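Local coordinates for mandelate racemase/muconate lactonizing enzyme, C-terminal domain protein (Paracoccus denitrificans, PDB 4DWD) that binds magnesium and belongs to the mandelate racemase/muconate lactonizing branch of the enolase superfamily, possibly acting as a hydro-lyase, at the interface of chains A and B and the interface of chains A and C. Sequence-based numbering; all coordinates share one arbitrary frame. Chains: chain A/B/C, Mandelate racemase/muconate lactonizing enzyme, C-terminal domain protein.

Contact 1: the interface of chains A and B. Residues chain A 50, 54, 57-58, 85, 90; chain B 45-46, 49-50, 54, 90.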
ATOM      1  N   ALA A  50      38.862  13.235 -11.153  1.00 12.14           N
ATOM      2  CA  ALA A  50      38.313  13.693  -9.879  1.00 12.38           C
ATOM      3  C   ALA A  50      38.468  12.626  -8.782  1.00 11.25           C
ATOM      4  O   ALA A  50      38.873  12.948  -7.665  1.00 11.47           O
ATOM      5  CB  ALA A  50      36.856  14.112 -10.029  1.00 12.29           C
ATOM      6  N   VAL A  54      40.644  12.844  -5.237  1.00 10.82           N
ATOM      7  CA  VAL A  54      40.103  12.456  -3.924  1.00 11.41           C
ATOM      8  C   VAL A  54      40.998  11.417  -3.224  1.00 11.79           C
ATOM      9  O   VAL A  54      41.256  11.529  -2.030  1.00 12.73           O
ATOM     10  CB  VAL A  54      38.619  12.020  -4.044  1.00 11.37           C
ATOM     11  CG1 VAL A  54      38.132  11.334  -2.776  1.00 12.10           C
ATOM     12  CG2 VAL A  54      37.743  13.237  -4.343  1.00 12.25           C
ATOM     13  N   ARG A  57      44.399  13.500  -2.208  1.00 13.62           N
ATOM     14  CA  ARG A  57      44.203  14.539  -1.189  1.00 14.33           C
ATOM     15  C   ARG A  57      43.557  14.031   0.093  1.00 14.10           C
ATOM     16  O   ARG A  57      43.941  14.448   1.185  1.00 17.22           O
ATOM     17  CB  ARG A  57      43.294  15.660  -1.718  1.00 16.11           C
ATOM     18  CG  ARG A  57      43.912  16.692  -2.637  1.00 21.98           C
ATOM     19  CD  ARG A  57      42.963  17.886  -2.787  1.00 21.31           C
ATOM     20  NE  ARG A  57      41.608  17.486  -3.186  1.00 20.13           N
ATOM     21  CZ  ARG A  57      41.248  17.121  -4.416  1.00 18.18           C
ATOM     22  NH1 ARG A  57      42.132  17.104  -5.413  1.00 21.35           N
ATOM     23  NH2 ARG A  57      39.994  16.762  -4.646  1.00 15.82           N
ATOM     24  N   ASP A  58      42.554  13.164  -0.041  1.00 14.09           N
ATOM     25  CA  ASP A  58      41.638  12.872   1.070  1.00 14.82           C
ATOM     26  C   ASP A  58      41.824  11.498   1.684  1.00 16.80           C
ATOM     27  O   ASP A  58      41.561  11.329   2.867  1.00 21.49           O
ATOM     28  CB  ASP A  58      40.164  13.025   0.653  1.00 15.27           C
ATOM     29  CG  ASP A  58      39.850  14.376   0.024  1.00 16.23           C
ATOM     30  OD1 ASP A  58      40.394  15.413   0.470  1.00 16.92           O
ATOM     31  OD2 ASP A  58      39.030  14.401  -0.921  1.00 16.02           O
ATOM     32  N   LEU A  85      30.923  14.626   0.153  1.00 10.87           N
ATOM     33  CA  LEU A  85      31.314  14.698  -1.268  1.00  9.95           C
ATOM     34  C   LEU A  85      30.294  14.011  -2.164  1.00 10.59           C
ATOM     35  O   LEU A  85      30.472  13.955  -3.381  1.00 11.00           O
ATOM     36  CB  LEU A  85      32.700  14.065  -1.483  1.00 10.68           C
ATOM     37  CG  LEU A  85      33.846  14.761  -0.740  1.00 11.60           C
ATOM     38  CD1 LEU A  85      35.153  14.060  -1.081  1.00 13.67           C
ATOM     39  CD2 LEU A  85      33.933  16.256  -1.056  1.00 12.04           C
ATOM     40  N   ILE A  90      32.124   9.968  -7.868  1.00 10.15           N
ATOM     41  CA  ILE A  90      33.537  10.277  -7.653  1.00  9.94           C
ATOM     42  C   ILE A  90      34.123   9.664  -6.366  1.00  9.61           C
ATOM     43  O   ILE A  90      35.152   8.990  -6.409  1.00 10.01           O
ATOM     44  CB  ILE A  90      33.780  11.801  -7.686  1.00 10.21           C
ATOM     45  CG1 ILE A  90      33.590  12.345  -9.105  1.00 10.79           C
ATOM     46  CG2 ILE A  90      35.188  12.143  -7.220  1.00 10.59           C
ATOM     47  CD1 ILE A  90      33.362  13.846  -9.106  1.00 10.74           C
TER
HETATM   48  N   MSE B  45      33.112  21.372   1.005  1.00 11.06           N
HETATM   49  CA  MSE B  45      33.300  20.087   1.691  1.00 11.56           C
HETATM   50  C   MSE B  45      34.718  19.644   1.436  1.00 11.99           C
HETATM   51  O   MSE B  45      35.143  19.492   0.273  1.00 11.89           O
HETATM   52  CB  MSE B  45      32.266  19.074   1.187  1.00 11.55           C
HETATM   53  CG  MSE B  45      30.832  19.577   1.403  1.00 12.57           C
HETATM   54 SE   MSE B  45      30.382  19.857   3.305  1.00 13.44          SE
HETATM   55  CE  MSE B  45      30.813  21.744   3.547  1.00 12.06           C
ATOM     56  N   LEU B  46      35.465  19.443   2.522  1.00 11.85           N
ATOM     57  CA  LEU B  46      36.913  19.193   2.456  1.00 12.17           C
ATOM     58  C   LEU B  46      37.571  20.236   1.544  1.00 12.64           C
ATOM     59  O   LEU B  46      38.458  19.937   0.728  1.00 15.31           O
ATOM     60  CB  LEU B  46      37.222  17.744   2.034  1.00 13.34           C
ATOM     61  CG  LEU B  46      36.684  16.651   2.956  1.00 17.83           C
ATOM     62  CD1 LEU B  46      37.118  15.304   2.419  1.00 18.74           C
ATOM     63  CD2 LEU B  46      37.144  16.830   4.394  1.00 23.55           C
ATOM     64  N   ILE B  49      37.581  21.327  -3.073  1.00 11.48           N
ATOM     65  CA  ILE B  49      38.640  21.237  -4.086  1.00 10.88           C
ATOM     66  C   ILE B  49      38.230  20.346  -5.257  1.00 11.63           C
ATOM     67  O   ILE B  49      38.455  20.701  -6.417  1.00 12.49           O
ATOM     68  CB  ILE B  49      39.976  20.757  -3.466  1.00 12.43           C
ATOM     69  CG1 ILE B  49      40.381  21.649  -2.274  1.00 12.25           C
ATOM     70  CG2 ILE B  49      41.069  20.685  -4.534  1.00 15.12           C
ATOM     71  CD1 ILE B  49      40.554  23.114  -2.593  1.00 13.24           C
ATOM     72  N   ALA B  50      37.575  19.225  -4.958  1.00 11.19           N
ATOM     73  CA  ALA B  50      37.108  18.346  -6.023  1.00 11.42           C
ATOM     74  C   ALA B  50      36.078  19.072  -6.902  1.00 11.04           C
ATOM     75  O   ALA B  50      36.158  19.000  -8.133  1.00 11.18           O
ATOM     76  CB  ALA B  50      36.536  17.048  -5.456  1.00 10.75           C
ATOM     77  N   VAL B  54      36.345  19.984 -10.968  1.00 10.75           N
ATOM     78  CA  VAL B  54      35.321  19.670 -11.963  1.00 10.44           C
ATOM     79  C   VAL B  54      34.940  20.938 -12.734  1.00 11.36           C
ATOM     80  O   VAL B  54      34.787  20.904 -13.956  1.00 12.36           O
ATOM     81  CB  VAL B  54      34.108  18.976 -11.301  1.00 10.92           C
ATOM     82  CG1 VAL B  54      32.926  18.920 -12.259  1.00 13.01           C
ATOM     83  CG2 VAL B  54      34.478  17.567 -10.849  1.00 11.68           C
ATOM     84  N   ILE B  90      29.914  16.402  -5.202  1.00  9.40           N
ATOM     85  CA  ILE B  90      30.955  17.155  -5.896  1.00  9.56           C
ATOM     86  C   ILE B  90      30.461  17.829  -7.183  1.00  9.78           C
ATOM     87  O   ILE B  90      30.648  19.039  -7.385  1.00 10.09           O
ATOM     88  CB  ILE B  90      32.156  16.243  -6.196  1.00  9.52           C
ATOM     89  CG1 ILE B  90      32.894  15.906  -4.889  1.00  9.72           C
ATOM     90  CG2 ILE B  90      33.124  16.932  -7.160  1.00 10.06           C
ATOM     91  CD1 ILE B  90      33.813  14.703  -4.983  1.00 10.42           C
TER
HETATM   92  O   HOH W   1      40.506  18.256  -0.296  1.00 19.67           O
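Helix 49-63 and the first turn of helix 90-110 of chain A, with the 3-10 turn 83-85, meet the same two helices and the 3-10 turn 45-48 of chain B near a two-fold axis. The two copies of Ile90 cross there at about a right angle, each pointing its CD1 at the other's branch methyl: A:Ile90 CD1 lies 3.7 Å from B:Ile90 CG2. B:Ile90 CD1 also packs on A:Leu85 CB, and the start of its helix is tied down by a backbone bond, B:Ile90 N to A:Leu85 O (3.1 Å), whose donor sits 57° out of the carbonyl plane. Farther from the axis, A:Arg57 bends at chi3 (-52°) and lays one guanidinium face on B:Ile49, CG2 standing 3.5 Å from NE. Its NE edge turns to an in-plane water, at 3.2 Å, which also touches A:Asp58 OD1 and lies 2.8 Å from B:Leu46 O. The carboxylate of A:Asp58 itself rests on the methyl B:Leu46 CD1, 3.7 Å from CG. Next along the 3-10 turn, A:Leu85 CD2 slides past B:Met45, a selenomethionine, running in the opposite direction. The patch lies on the helical part of the N-terminal domain, where the two subunits press helix to helix.

Contact 2: the interface of chains A and C. Residues chain A 116, 118-122; chain C 69-73, 76.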
ATOM      1  N   LYS A 116      39.578 -17.344  -2.980  1.00 10.45           N
ATOM      2  CA  LYS A 116      39.727 -18.337  -1.904  1.00 11.00           C
ATOM      3  C   LYS A 116      39.491 -17.664  -0.556  1.00 11.98           C
ATOM      4  O   LYS A 116      38.808 -18.228   0.307  1.00 14.00           O
ATOM      5  CB  LYS A 116      41.095 -19.032  -1.974  1.00 11.55           C
ATOM      6  CG  LYS A 116      41.146 -20.125  -3.034  1.00 13.89           C
ATOM      7  CD  LYS A 116      40.908 -21.497  -2.441  1.00 21.66           C
ATOM      8  CE  LYS A 116      41.021 -22.574  -3.509  1.00 25.85           C
ATOM      9  NZ  LYS A 116      40.436 -23.850  -3.017  1.00 30.38           N
ATOM     10  N   LEU A 118      37.560 -15.233  -0.132  1.00 10.39           N
ATOM     11  CA  LEU A 118      36.112 -14.975  -0.118  1.00 10.56           C
ATOM     12  C   LEU A 118      35.255 -16.229   0.107  1.00 10.44           C
ATOM     13  O   LEU A 118      34.018 -16.155   0.083  1.00 12.37           O
ATOM     14  CB  LEU A 118      35.690 -14.299  -1.422  1.00 10.62           C
ATOM     15  CG  LEU A 118      36.282 -12.908  -1.694  1.00 10.28           C
ATOM     16  CD1 LEU A 118      35.845 -12.453  -3.074  1.00 11.00           C
ATOM     17  CD2 LEU A 118      35.873 -11.874  -0.644  1.00 11.69           C
ATOM     18  N   GLY A 119      35.900 -17.374   0.316  1.00 10.53           N
ATOM     19  CA  GLY A 119      35.167 -18.576   0.674  1.00 10.56           C
ATOM     20  C   GLY A 119      35.033 -19.620  -0.412  1.00 10.61           C
ATOM     21  O   GLY A 119      34.327 -20.608  -0.225  1.00 10.05           O
ATOM     22  N   GLY A 120      35.689 -19.400  -1.551  1.00 10.42           N
ATOM     23  CA  GLY A 120      35.754 -20.409  -2.607  1.00  9.70           C
ATOM     24  C   GLY A 120      34.984 -20.033  -3.851  1.00 10.06           C
ATOM     25  O   GLY A 120      34.159 -19.107  -3.841  1.00 11.29           O
ATOM     26  N   ALA A 121      35.248 -20.776  -4.920  1.00 11.48           N
ATOM     27  CA  ALA A 121      34.607 -20.526  -6.198  1.00 11.18           C
ATOM     28  C   ALA A 121      33.698 -21.675  -6.582  1.00 12.19           C
ATOM     29  O   ALA A 121      34.060 -22.848  -6.436  1.00 14.20           O
ATOM     30  CB  ALA A 121      35.660 -20.346  -7.272  1.00 11.87           C
ATOM     31  N   TRP A 122      32.532 -21.321  -7.112  1.00 11.96           N
ATOM     32  CA  TRP A 122      31.638 -22.270  -7.781  1.00 12.49           C
ATOM     33  C   TRP A 122      32.151 -22.653  -9.137  1.00 13.28           C
ATOM     34  O   TRP A 122      31.842 -23.744  -9.638  1.00 15.66           O
ATOM     35  CB  TRP A 122      30.253 -21.654  -7.963  1.00 12.89           C
ATOM     36  CG  TRP A 122      29.568 -21.382  -6.664  1.00 12.71           C
ATOM     37  CD1 TRP A 122      29.625 -20.214  -5.910  1.00 12.96           C
ATOM     38  CD2 TRP A 122      28.749 -22.315  -5.876  1.00 13.47           C
ATOM     39  NE1 TRP A 122      28.908 -20.352  -4.754  1.00 13.68           N
ATOM     40  CE2 TRP A 122      28.366 -21.590  -4.665  1.00 13.77           C
ATOM     41  CE3 TRP A 122      28.303 -23.630  -6.052  1.00 13.64           C
ATOM     42  CZ2 TRP A 122      27.551 -22.160  -3.694  1.00 15.84           C
ATOM     43  CZ3 TRP A 122      27.500 -24.201  -5.053  1.00 14.85           C
ATOM     44  CH2 TRP A 122      27.127 -23.475  -3.909  1.00 15.25           C
TER
ATOM     45  N   LEU C  69      39.471 -23.597   2.957  1.00 13.50           N
ATOM     46  CA  LEU C  69      39.186 -22.251   2.471  1.00 14.35           C
ATOM     47  C   LEU C  69      37.900 -22.142   1.656  1.00 14.86           C
ATOM     48  O   LEU C  69      37.372 -21.036   1.496  1.00 17.39           O
ATOM     49  CB  LEU C  69      40.368 -21.697   1.676  1.00 14.83           C
ATOM     50  CG  LEU C  69      41.628 -21.369   2.494  1.00 15.17           C
ATOM     51  CD1 LEU C  69      42.739 -20.882   1.586  1.00 16.17           C
ATOM     52  CD2 LEU C  69      41.365 -20.331   3.575  1.00 15.43           C
ATOM     53  N   ASP C  70      37.382 -23.276   1.174  1.00 13.58           N
ATOM     54  CA  ASP C  70      36.180 -23.288   0.333  1.00 13.51           C
ATOM     55  C   ASP C  70      34.897 -23.293   1.167  1.00 13.59           C
ATOM     56  O   ASP C  70      33.856 -23.717   0.688  1.00 13.46           O
ATOM     57  CB  ASP C  70      36.191 -24.510  -0.607  1.00 13.87           C
ATOM     58  CG  ASP C  70      37.197 -24.383  -1.733  1.00 16.51           C
ATOM     59  OD1 ASP C  70      37.737 -23.272  -1.929  1.00 16.70           O
ATOM     60  OD2 ASP C  70      37.441 -25.400  -2.428  1.00 21.49           O
ATOM     61  N   HIS C  71      34.963 -22.792   2.397  1.00 12.86           N
ATOM     62  CA  HIS C  71      33.833 -22.911   3.337  1.00 13.01           C
ATOM     63  C   HIS C  71      32.497 -22.442   2.806  1.00 13.56           C
ATOM     64  O   HIS C  71      31.474 -23.087   3.053  1.00 12.60           O
ATOM     65  CB  HIS C  71      34.152 -22.202   4.664  1.00 14.13           C
ATOM     66  CG  HIS C  71      34.256 -20.697   4.546  1.00 14.96           C
ATOM     67  ND1 HIS C  71      33.196 -19.878   4.683  1.00 15.57           N
ATOM     68  CD2 HIS C  71      35.352 -19.877   4.275  1.00 17.93           C
ATOM     69  CE1 HIS C  71      33.592 -18.601   4.509  1.00 16.29           C
ATOM     70  NE2 HIS C  71      34.912 -18.606   4.264  1.00 18.58           N
ATOM     71  N   ALA C  72      32.473 -21.322   2.085  1.00 13.16           N
ATOM     72  CA  ALA C  72      31.199 -20.747   1.648  1.00 13.62           C
ATOM     73  C   ALA C  72      30.544 -21.603   0.577  1.00 12.46           C
ATOM     74  O   ALA C  72      29.355 -21.912   0.660  1.00 14.20           O
ATOM     75  CB  ALA C  72      31.373 -19.309   1.171  1.00 13.34           C
ATOM     76  N   VAL C  73      31.319 -21.996  -0.431  1.00 11.84           N
ATOM     77  CA  VAL C  73      30.798 -22.876  -1.471  1.00 12.76           C
ATOM     78  C   VAL C  73      30.387 -24.221  -0.858  1.00 12.42           C
ATOM     79  O   VAL C  73      29.319 -24.747  -1.158  1.00 13.39           O
ATOM     80  CB  VAL C  73      31.807 -23.080  -2.611  1.00 13.45           C
ATOM     81  CG1 VAL C  73      31.287 -24.078  -3.638  1.00 14.27           C
ATOM     82  CG2 VAL C  73      32.107 -21.756  -3.281  1.00 15.23           C
ATOM     83  N   ASP C  76      27.191 -23.593   1.436  1.00 12.40           N
ATOM     84  CA  ASP C  76      26.006 -23.210   0.667  1.00 13.19           C
ATOM     85  C   ASP C  76      25.520 -24.374  -0.191  1.00 13.06           C
ATOM     86  O   ASP C  76      24.305 -24.543  -0.370  1.00 12.97           O
ATOM     87  CB  ASP C  76      26.252 -21.946  -0.175  1.00 13.85           C
ATOM     88  CG  ASP C  76      26.439 -20.701   0.677  1.00 17.09           C
ATOM     89  OD1 ASP C  76      26.308 -20.781   1.924  1.00 20.42           O
ATOM     90  OD2 ASP C  76      26.712 -19.636   0.090  1.00 20.14           O
TER
HETATM   91  O   HOH W   2      37.368 -22.741  -4.731  1.00 16.09           O
HETATM   92  O   HOH W   3      27.841 -19.102  -2.261  1.00 18.45           O
HETATM   93  O   HOH W   4      38.050 -18.511   2.845  1.00 18.61           O
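Charge pairing marks one end of this patch, where A:Lys116, bent at chi2 (-97°) and extended beyond it, brings its ammonium to C:Asp70. The salt bridge A:Lys116 NZ to C:Asp70 OD1 measures 3.0 Å and meets the carboxylate from above its plane, 30° out. Backbone contacts fill the middle: the carbonyl A:Gly119 O faces the first turn of helix 71-81 of chain C and receives two weak hydrogen bonds, from C:Ala72 N at 3.0 Å and, straighter, from C:Val73 N at 3.3 Å. Apolar packing closes the other end. C:Val73 sets both methyls over one face of the A:Trp122 indole, CG1 3.8 Å from the centroid of the six-membered ring and CG2 3.9 Å from that of the five-membered ring, while C:Asp76 CB touches the ring edge at CZ2. Waters complete the seam: one lies 2.9 Å from both A:Ala121 N and C:Asp70 OD1, another in the indole plane joins A:Trp122 NE1 to C:Asp76 OD2, and a third links the carbonyls of A:Lys116 and C:Leu69. By fitting the loop 118-122 to the start of a partner helix, the site joins subunits in the deposited octamer, which may be the working assembly.

Contact 3: the interface of chains A and B. Residues chain A 45, 88-90, 167, 228, 250, 252, 274; chain B 83-86.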
HETATM    1  N   MSE A  45      35.486   7.773 -15.393  1.00 11.28           N
HETATM    2  CA  MSE A  45      34.514   8.740 -15.903  1.00 11.94           C
HETATM    3  C   MSE A  45      35.190  10.075 -16.082  1.00 12.61           C
HETATM    4  O   MSE A  45      35.752  10.649 -15.129  1.00 13.12           O
HETATM    5  CB  MSE A  45      33.328   8.798 -14.946  1.00 11.62           C
HETATM    6  CG  MSE A  45      32.679   7.424 -14.740  1.00 12.27           C
HETATM    7 SE   MSE A  45      31.934   6.625 -16.377  1.00 14.07          SE
HETATM    8  CE  MSE A  45      33.461   5.572 -17.028  1.00 12.41           C
ATOM      9  N   GLU A  88      28.219   9.511  -3.883  1.00 12.89           N
ATOM     10  CA  GLU A  88      27.982   8.789  -5.148  1.00 12.77           C
ATOM     11  C   GLU A  88      28.903   9.235  -6.260  1.00 11.49           C
ATOM     12  O   GLU A  88      29.085  10.435  -6.486  1.00 11.74           O
ATOM     13  CB  GLU A  88      26.559   8.989  -5.641  1.00 13.19           C
ATOM     14  CG  GLU A  88      25.480   8.405  -4.741  1.00 16.21           C
ATOM     15  CD  GLU A  88      24.964   9.376  -3.686  1.00 16.77           C
ATOM     16  OE1 GLU A  88      25.700  10.296  -3.298  1.00 14.81           O
ATOM     17  OE2 GLU A  88      23.809   9.203  -3.236  1.00 20.88           O
ATOM     18  N   GLY A  89      29.447   8.253  -6.977  1.00 11.19           N
ATOM     19  CA  GLY A  89      30.213   8.528  -8.188  1.00 11.13           C
ATOM     20  C   GLY A  89      31.683   8.713  -7.852  1.00 10.35           C
ATOM     21  O   GLY A  89      32.411   7.744  -7.587  1.00 10.03           O
ATOM     22  N   ILE A  90      32.124   9.968  -7.868  1.00 10.15           N
ATOM     23  CA  ILE A  90      33.537  10.277  -7.653  1.00  9.94           C
ATOM     24  C   ILE A  90      34.123   9.664  -6.366  1.00  9.61           C
ATOM     25  O   ILE A  90      35.152   8.990  -6.409  1.00 10.01           O
ATOM     26  CB  ILE A  90      33.780  11.801  -7.686  1.00 10.21           C
ATOM     27  CG1 ILE A  90      33.590  12.345  -9.105  1.00 10.79           C
ATOM     28  CG2 ILE A  90      35.188  12.143  -7.220  1.00 10.59           C
ATOM     29  CD1 ILE A  90      33.362  13.846  -9.106  1.00 10.74           C
ATOM     30  N   ARG A 167      21.931  11.701 -23.530  1.00 21.01           N
ATOM     31  CA  ARG A 167      20.923  11.660 -22.457  1.00 21.19           C
ATOM     32  C   ARG A 167      20.123  12.947 -22.264  1.00 21.41           C
ATOM     33  O   ARG A 167      19.189  12.974 -21.454  1.00 22.08           O
ATOM     34  CB  ARG A 167      21.525  11.198 -21.126  1.00 22.25           C
ATOM     35  CG  ARG A 167      21.790   9.700 -21.075  1.00 20.95           C
ATOM     36  CD  ARG A 167      22.369   9.355 -19.720  1.00 20.73           C
ATOM     37  NE  ARG A 167      21.354   9.312 -18.673  1.00 17.48           N
ATOM     38  CZ  ARG A 167      21.606   8.928 -17.422  1.00 14.12           C
ATOM     39  NH1 ARG A 167      22.837   8.574 -17.086  1.00 15.43           N
ATOM     40  NH2 ARG A 167      20.643   8.853 -16.519  1.00  7.45           N
ATOM     41  N   HIS A 228      18.319   7.102 -15.036  1.00  9.05           N
ATOM     42  CA  HIS A 228      18.612   6.398 -13.783  1.00 10.03           C
ATOM     43  C   HIS A 228      18.101   7.113 -12.561  1.00 10.00           C
ATOM     44  O   HIS A 228      17.836   6.472 -11.534  1.00 10.62           O
ATOM     45  CB  HIS A 228      20.117   6.159 -13.651  1.00  9.78           C
ATOM     46  CG  HIS A 228      20.842   7.289 -12.973  1.00 10.19           C
ATOM     47  ND1 HIS A 228      21.169   8.449 -13.614  1.00  9.94           N
ATOM     48  CD2 HIS A 228      21.254   7.431 -11.655  1.00 10.51           C
ATOM     49  CE1 HIS A 228      21.777   9.272 -12.734  1.00 10.40           C
ATOM     50  NE2 HIS A 228      21.813   8.652 -11.536  1.00  9.93           N
ATOM     51  N   GLN A 250      24.408   2.786 -12.356  1.00  9.68           N
ATOM     52  CA  GLN A 250      24.522   4.142 -11.801  1.00 10.06           C
ATOM     53  C   GLN A 250      23.924   4.233 -10.405  1.00  9.15           C
ATOM     54  O   GLN A 250      23.324   5.250 -10.053  1.00  9.84           O
ATOM     55  CB  GLN A 250      23.859   5.154 -12.729  1.00 10.73           C
ATOM     56  CG  GLN A 250      24.553   5.233 -14.076  1.00 11.57           C
ATOM     57  CD  GLN A 250      23.937   6.287 -14.964  1.00 12.12           C
ATOM     58  OE1 GLN A 250      24.147   7.471 -14.765  1.00 12.31           O
ATOM     59  NE2 GLN A 250      23.183   5.854 -15.958  1.00 14.47           N
ATOM     60  N   TYR A 252      25.190   3.675  -6.392  1.00  9.04           N
ATOM     61  CA  TYR A 252      26.525   3.785  -5.800  1.00  9.49           C
ATOM     62  C   TYR A 252      26.615   3.484  -4.321  1.00 10.04           C
ATOM     63  O   TYR A 252      27.697   3.546  -3.755  1.00 10.64           O
ATOM     64  CB  TYR A 252      27.118   5.192  -6.067  1.00  9.95           C
ATOM     65  CG  TYR A 252      27.135   5.581  -7.533  1.00  9.43           C
ATOM     66  CD1 TYR A 252      28.170   5.166  -8.371  1.00  9.83           C
ATOM     67  CD2 TYR A 252      26.106   6.361  -8.090  1.00  9.83           C
ATOM     68  CE1 TYR A 252      28.191   5.517  -9.714  1.00 10.24           C
ATOM     69  CE2 TYR A 252      26.117   6.713  -9.444  1.00  9.57           C
ATOM     70  CZ  TYR A 252      27.176   6.294 -10.248  1.00  9.33           C
ATOM     71  OH  TYR A 252      27.214   6.616 -11.596  1.00 10.18           O
ATOM     72  N   LYS A 274      33.009   1.371  -9.634  1.00  9.25           N
ATOM     73  CA  LYS A 274      32.203   2.581  -9.379  1.00  9.46           C
ATOM     74  C   LYS A 274      31.837   2.736  -7.910  1.00  9.73           C
ATOM     75  O   LYS A 274      31.592   3.844  -7.451  1.00  9.72           O
ATOM     76  CB  LYS A 274      30.917   2.571 -10.209  1.00  9.64           C
ATOM     77  CG  LYS A 274      31.162   2.721 -11.698  1.00 10.35           C
ATOM     78  CD  LYS A 274      29.844   2.727 -12.452  1.00 11.21           C
ATOM     79  CE  LYS A 274      30.070   2.757 -13.957  1.00 11.41           C
ATOM     80  NZ  LYS A 274      30.636   4.062 -14.400  1.00 10.58           N
TER
ATOM     81  N   VAL B  83      26.980  13.234 -15.510  1.00 11.90           N
ATOM     82  CA  VAL B  83      26.102  12.383 -14.708  1.00 12.21           C
ATOM     83  C   VAL B  83      26.858  11.210 -14.082  1.00 12.21           C
ATOM     84  O   VAL B  83      26.572  10.817 -12.955  1.00 11.74           O
ATOM     85  CB  VAL B  83      24.872  11.917 -15.539  1.00 12.38           C
ATOM     86  CG1 VAL B  83      25.291  10.997 -16.677  1.00 14.68           C
ATOM     87  CG2 VAL B  83      23.814  11.253 -14.660  1.00 12.40           C
ATOM     88  N   LYS B  84      27.856  10.681 -14.791  1.00 12.41           N
ATOM     89  CA  LYS B  84      28.579   9.508 -14.293  1.00 12.34           C
ATOM     90  C   LYS B  84      29.617   9.861 -13.236  1.00 11.95           C
ATOM     91  O   LYS B  84      30.298   8.974 -12.734  1.00 12.23           O
ATOM     92  CB  LYS B  84      29.206   8.707 -15.443  1.00 14.51           C
ATOM     93  CG  LYS B  84      28.246   8.270 -16.550  1.00 20.03           C
ATOM     94  CD  LYS B  84      27.751   6.860 -16.290  1.00 21.50           C
ATOM     95  CE  LYS B  84      26.961   6.293 -17.457  1.00 24.62           C
ATOM     96  NZ  LYS B  84      27.267   4.851 -17.669  1.00 30.26           N
ATOM     97  N   LEU B  85      29.697  11.147 -12.876  1.00 10.97           N
ATOM     98  CA  LEU B  85      30.465  11.581 -11.701  1.00 10.38           C
ATOM     99  C   LEU B  85      29.658  11.478 -10.416  1.00 10.64           C
ATOM    100  O   LEU B  85      30.157  11.799  -9.336  1.00 10.52           O
ATOM    101  CB  LEU B  85      31.019  13.009 -11.875  1.00 11.04           C
ATOM    102  CG  LEU B  85      31.958  13.241 -13.060  1.00 11.30           C
ATOM    103  CD1 LEU B  85      32.410  14.694 -13.067  1.00 13.25           C
ATOM    104  CD2 LEU B  85      33.146  12.280 -13.025  1.00 11.95           C
ATOM    105  N   GLY B  86      28.413  11.026 -10.540  1.00 10.70           N
ATOM    106  CA  GLY B  86      27.538  10.827  -9.399  1.00 10.93           C
ATOM    107  C   GLY B  86      26.100  11.070  -9.830  1.00 11.21           C
ATOM    108  O   GLY B  86      25.365  10.124 -10.086  1.00 11.38           O
TER
HETATM  109  O   HOH W   5      25.304   8.220 -12.432  1.00 11.80           O
HETATM  110  O   HOH W   6      22.948   9.429  -9.028  1.00 13.45           O
HETATM  111  O   HOH W   7      30.080   6.217 -12.653  1.00 17.07           O
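The 3-10 turn 83-85 of chain B, with B:Gly86 after it, enters chain A between the 3-10 turn 45-48, the loop leading into helix 90-110, and loops bearing A:Arg167, A:His228, A:Gln250, A:Tyr252 and A:Lys274. At the tip, B:Val83 points CG2 at the A:His228 ring, 3.4 Å from CE1, and turns CG1 to A:Arg167 NH1. That pocket wall is braced within chain A: the A:Arg167 guanidinium gives NH1 to A:Gln250 OE1 (2.9 Å) and NH2 to A:His228 ND1 (3.0 Å), each partner close to its plane. The second bond lies 1° out of the imidazole plane and marks ND1 as acceptor, so NE2 probably carries the proton toward a water shared with B:Gly86 O. B:Lys84, bent at chi2 (-95°), lays CB 3.6 Å from the selenium of A:Met45 and crosses A:Gln250 farther out. B:Lys84 NZ ends 4.8 Å from A:Lys274 NZ, a proximity of two like-charged groups that might favour the neutral form of one amine. A:Ile90 and B:Leu85 lie side by side, and A:Ile90 N donates to B:Leu85 O. Beside the A:Tyr252 ring, in its plane, one water is shared by A:Tyr252 OH, at 2.6 Å, A:Gln250 OE1, B:Val83 O and B:Gly86 O.

Contact 1 and contact 3 belong to one two-fold interface between chains A and B, their centres about 14 Å apart, and they share A:Ile90. The 3-10 turn 83-85 serves both, offered by chain A in contact 1 and by chain B in contact 3, so each subunit inserts its turn into the other. Contact 2, about 37 Å from contact 1 and 32 Å from contact 3, uses a different surface of chain A to meet chain C. With two separate two-fold interfaces, each subunit can hold two neighbours at once, which would suit the deposited assembly of eight copies.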